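Local coordinates for protein EH1AB1 (Metagenome, PDB 6I8F) that hydrolyses esters, probably through a serine nucleophile in the manner of other alpha/beta-hydrolase-fold esterases, at residues A[197-203]-A[259-265]; A[182-186]-A[246-250]. All coordinates share one frame; numbering follows the deposited sequence.

Contact 1 of 2, residues A[197-203]-A[259-265]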
# COMPACT_ATOMS: atom_id res chain seq x y z
N ALA A 197 1.10 16.56 5.06
CA ALA A 197 -0.10 15.75 5.21
C ALA A 197 0.18 14.26 4.95
O ALA A 197 -0.67 13.40 5.23
CB ALA A 197 -1.14 16.27 4.25
N PHE A 198 1.34 13.95 4.36
CA PHE A 198 1.65 12.59 3.91
C PHE A 198 3.16 12.51 3.68
O PHE A 198 3.77 13.53 3.36
CB PHE A 198 0.86 12.28 2.64
CG PHE A 198 0.98 10.88 2.08
CD1 PHE A 198 1.90 10.58 1.09
CD2 PHE A 198 0.13 9.86 2.50
CE1 PHE A 198 1.99 9.30 0.55
CE2 PHE A 198 0.20 8.59 1.95
CZ PHE A 198 1.14 8.31 0.98
N GLN A 199 3.74 11.31 3.85
CA GLN A 199 5.16 11.09 3.60
C GLN A 199 5.34 9.82 2.76
O GLN A 199 4.85 8.76 3.10
CB GLN A 199 5.97 11.07 4.91
CG GLN A 199 5.56 9.98 5.91
CD GLN A 199 6.32 10.06 7.22
OE1 GLN A 199 7.55 10.16 7.24
NE2 GLN A 199 5.60 10.02 8.33
N MET A 200 6.05 9.97 1.64
CA MET A 200 6.31 8.87 0.73
C MET A 200 7.80 8.51 0.85
O MET A 200 8.66 9.20 0.32
CB MET A 200 5.96 9.24 -0.71
CG MET A 200 6.30 8.15 -1.73
SD MET A 200 6.25 8.73 -3.45
CE MET A 200 4.53 9.17 -3.61
N LEU A 201 8.09 7.44 1.60
CA LEU A 201 9.46 7.04 1.90
C LEU A 201 9.83 5.82 1.05
O LEU A 201 9.40 4.70 1.31
CB LEU A 201 9.59 6.76 3.40
CG LEU A 201 8.96 7.78 4.35
CD1 LEU A 201 9.20 7.35 5.79
CD2 LEU A 201 9.49 9.18 4.12
N ILE A 202 10.63 6.06 0.01
CA ILE A 202 11.09 5.02 -0.91
C ILE A 202 12.48 4.56 -0.47
O ILE A 202 13.44 5.33 -0.52
CB ILE A 202 11.10 5.54 -2.37
CG1 ILE A 202 9.76 6.16 -2.79
CG2 ILE A 202 11.57 4.44 -3.31
CD1 ILE A 202 8.55 5.27 -2.59
N TYR A 203 12.56 3.30 -0.04
CA TYR A 203 13.75 2.67 0.56
C TYR A 203 14.60 3.71 1.26
O TYR A 203 15.74 3.95 0.89
CB TYR A 203 14.53 1.79 -0.43
CG TYR A 203 14.67 2.27 -1.86
CD1 TYR A 203 15.42 3.37 -2.19
CD2 TYR A 203 14.06 1.56 -2.88
CE1 TYR A 203 15.56 3.78 -3.51
CE2 TYR A 203 14.20 1.94 -4.20
CZ TYR A 203 14.96 3.05 -4.52
OH TYR A 203 15.08 3.40 -5.83
N LEU A 259 3.10 12.08 13.62
CA LEU A 259 3.75 12.08 12.32
C LEU A 259 2.70 11.78 11.26
O LEU A 259 1.70 11.13 11.55
CB LEU A 259 4.89 11.05 12.30
CG LEU A 259 6.09 11.39 13.18
CD1 LEU A 259 7.15 10.31 13.07
CD2 LEU A 259 6.67 12.76 12.84
N PRO A 260 2.86 12.28 10.01
CA PRO A 260 1.83 12.13 9.00
C PRO A 260 1.69 10.73 8.42
O PRO A 260 2.62 9.93 8.47
CB PRO A 260 2.23 13.09 7.88
CG PRO A 260 3.69 13.40 8.11
CD PRO A 260 4.01 13.08 9.55
N PRO A 261 0.52 10.40 7.83
CA PRO A 261 0.33 9.11 7.15
C PRO A 261 1.44 8.89 6.12
O PRO A 261 1.97 9.83 5.55
CB PRO A 261 -1.05 9.25 6.49
CG PRO A 261 -1.76 10.30 7.31
CD PRO A 261 -0.68 11.24 7.79
N ALA A 262 1.80 7.62 5.91
CA ALA A 262 3.01 7.28 5.23
C ALA A 262 2.77 6.13 4.25
O ALA A 262 1.86 5.32 4.44
CB ALA A 262 4.06 6.90 6.25
N PHE A 263 3.59 6.12 3.20
CA PHE A 263 3.84 4.99 2.35
C PHE A 263 5.34 4.68 2.48
O PHE A 263 6.16 5.56 2.23
CB PHE A 263 3.45 5.33 0.91
CG PHE A 263 3.82 4.29 -0.12
CD1 PHE A 263 2.97 3.22 -0.38
CD2 PHE A 263 4.99 4.37 -0.83
CE1 PHE A 263 3.30 2.27 -1.33
CE2 PHE A 263 5.33 3.40 -1.76
CZ PHE A 263 4.48 2.37 -2.03
N VAL A 264 5.68 3.46 2.89
CA VAL A 264 7.08 3.05 3.09
C VAL A 264 7.34 1.83 2.21
O VAL A 264 6.65 0.81 2.31
CB VAL A 264 7.38 2.75 4.58
CG1 VAL A 264 8.84 2.43 4.79
CG2 VAL A 264 6.95 3.89 5.50
N LEU A 265 8.32 1.96 1.31
CA LEU A 265 8.65 0.92 0.37
C LEU A 265 10.08 0.43 0.66
O LEU A 265 10.98 1.26 0.84
CB LEU A 265 8.52 1.46 -1.06
CG LEU A 265 8.80 0.46 -2.18
CD1 LEU A 265 7.98 0.79 -3.41
CD2 LEU A 265 10.28 0.43 -2.53
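Gln199 ties strand 198-202 to 259-265 twice, through its backbone and through its side-chain amide. The strands run parallel, 2° between their directions, in the central sheet of the alpha/beta hydrolase fold. Gln199 N donates to Pro261 O at 2.9 Å and Gln199 O receives Phe263 N; the ladder goes on through Leu201 to Tyr203 N, which meets Leu265 O at 2.7 Å.

The Gln199 side chain leaves CB with CG between backbone N and carbonyl carbon (chi1 60°), a torsion that swings it across toward the loop 259-261. CG rests on Ala262 CB at 3.4 Å, CD lies 3.9 Å from Pro260 O, and NE2 reaches that same Pro260 O at 3.0 Å in a nearly straight bond of 170°. The oxygen sits in the amide plane, although the donor is tilted from the carbonyl plane. With an alanine here, Pro260 O would probably lose its amide donor, and a gap would open beside Ala262 CB where CG now lies.

On the other face, Ile202 CD1 meets the edge of the Phe263 ring at CE2, 3.8 Å away, and Phe198 CZ touches Phe263 CB at 3.8 Å. Helix 310-327 covers this side through Ala319, which touches Met200 and Phe263. At the C-terminal end Tyr203 packs against Ser175, His300 and Asp270, the probable catalytic triad, and its OH bonds to Phe303 N. The side-chain amide of Gln199 thus supplies a donor to Pro260 O, in the loop just ahead of the strand, where no backbone N-H of 197-203 does.

Contact 2 of 2, residues A[182-186]-A[246-250]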
# COMPACT_ATOMS: atom_id res chain seq x y z
N ALA A 182 11.51 11.85 5.76
CA ALA A 182 11.17 11.42 7.12
C ALA A 182 11.56 12.50 8.13
O ALA A 182 10.80 12.81 9.07
CB ALA A 182 11.85 10.11 7.44
N VAL A 183 12.75 13.06 7.94
CA VAL A 183 13.32 14.03 8.86
C VAL A 183 12.52 15.33 8.81
O VAL A 183 12.28 15.92 9.85
CB VAL A 183 14.82 14.25 8.59
CG1 VAL A 183 15.37 15.49 9.30
CG2 VAL A 183 15.62 13.02 8.99
N VAL A 184 12.11 15.77 7.60
CA VAL A 184 11.28 16.98 7.47
C VAL A 184 10.03 16.85 8.35
O VAL A 184 9.67 17.80 9.04
CB VAL A 184 10.90 17.29 6.01
CG1 VAL A 184 9.82 18.37 5.92
CG2 VAL A 184 12.11 17.69 5.18
N CYS A 185 9.37 15.69 8.32
CA CYS A 185 8.15 15.47 9.10
C CYS A 185 8.43 15.60 10.61
O CYS A 185 7.67 16.27 11.32
CB CYS A 185 7.53 14.11 8.83
SG CYS A 185 6.94 13.94 7.12
N GLN A 186 9.52 14.97 11.06
CA GLN A 186 9.91 14.99 12.48
C GLN A 186 10.31 16.41 12.90
O GLN A 186 9.94 16.84 14.00
CB GLN A 186 11.05 14.01 12.77
CG GLN A 186 10.60 12.57 12.80
CD GLN A 186 11.68 11.69 13.37
OE1 GLN A 186 12.54 12.16 14.12
NE2 GLN A 186 11.64 10.41 13.02
N LEU A 246 18.95 12.71 15.24
CA LEU A 246 17.72 12.27 14.56
C LEU A 246 17.68 12.74 13.10
O LEU A 246 16.88 12.24 12.33
CB LEU A 246 16.49 12.78 15.33
CG LEU A 246 16.32 12.24 16.75
CD1 LEU A 246 15.10 12.84 17.39
CD2 LEU A 246 16.24 10.72 16.76
N ARG A 247 18.52 13.72 12.72
CA ARG A 247 18.63 14.11 11.31
C ARG A 247 19.41 13.06 10.52
O ARG A 247 19.31 13.02 9.30
CB ARG A 247 19.27 15.48 11.14
CG ARG A 247 18.41 16.63 11.66
CD ARG A 247 19.22 17.90 11.85
NE ARG A 247 20.31 17.70 12.81
CZ ARG A 247 21.21 18.63 13.13
NH1 ARG A 247 21.16 19.82 12.57
NH2 ARG A 247 22.19 18.34 13.98
N LEU A 248 20.21 12.23 11.21
CA LEU A 248 20.91 11.10 10.57
C LEU A 248 20.18 9.78 10.81
O LEU A 248 20.41 8.81 10.10
CB LEU A 248 22.32 11.00 11.14
CG LEU A 248 23.31 12.10 10.78
CD1 LEU A 248 24.59 11.93 11.59
CD2 LEU A 248 23.63 12.10 9.30
N SER A 249 19.42 9.71 11.90
CA SER A 249 18.89 8.45 12.44
C SER A 249 17.46 8.65 12.90
O SER A 249 17.16 8.50 14.09
CB SER A 249 19.79 7.94 13.54
OG SER A 249 21.05 7.57 13.02
N PRO A 250 16.52 9.01 12.00
CA PRO A 250 15.14 9.30 12.40
C PRO A 250 14.42 8.10 13.04
O PRO A 250 13.46 8.30 13.79
CB PRO A 250 14.46 9.77 11.10
CG PRO A 250 15.32 9.20 9.98
CD PRO A 250 16.73 9.19 10.55
O HOH W 1 14.34 13.39 12.57
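Val183 and Gln186, one turn apart on helix 176-190, meet the loop 246-250 in two ways. The close side is van der Waals packing: Val183 CG2 lies against backbone and ring, 3.7 Å from both Leu246 O and Arg247 O and 4.0 Å from Pro250 CG, while its other branch, CG1, meets Arg247 CG. With CG1 anti to the backbone N (chi1 166°), both methyls face the loop. In the alpha/beta hydrolase fold this is the helix that follows the nucleophile elbow, probably the turn carrying Ser175, and the loop packs against its flank before strand 262-267.

Gln186 crosses Pro250 at about a right angle, its NE2 lying 3.5 Å from Pro250 CB and donating to Pro250 O at 2.9 Å. That bond is straight at the hydrogen (168°) and in the amide plane, but approaches the carbonyl from well out of its plane. Tyr279 OH is a second partner of NE2. The looser side, where Leu246 is partly exposed, is bridged by a water that donates to Gln186 OE1 at 2.7 Å and to Leu246 O at 2.8 Å. Past its CG contact with Val183, partly exposed Arg247 leads its guanidinium group away to a salt bridge with Asp245.

In the fold
Both contacts are largely buried, but contact 1 lies within the central sheet, whereas contact 2 sits one layer out, where a loop meets a helix and Leu246 and Arg247 are partly exposed. Helix 176-190 joins them: it leads along the chain to strand 198-202, and Cys185 SG packs on Pro260 CG at 3.4 Å, while Ala182 lies against Leu201 and Gln199. Their chemistry follows their place. Regular backbone bonds hold 197-203 to 259-265; between 182-186 and 246-250 a glutamine amide, a bridging water and valine methyls do the work. In each, a glutamine NE2 donates to a proline carbonyl oxygen.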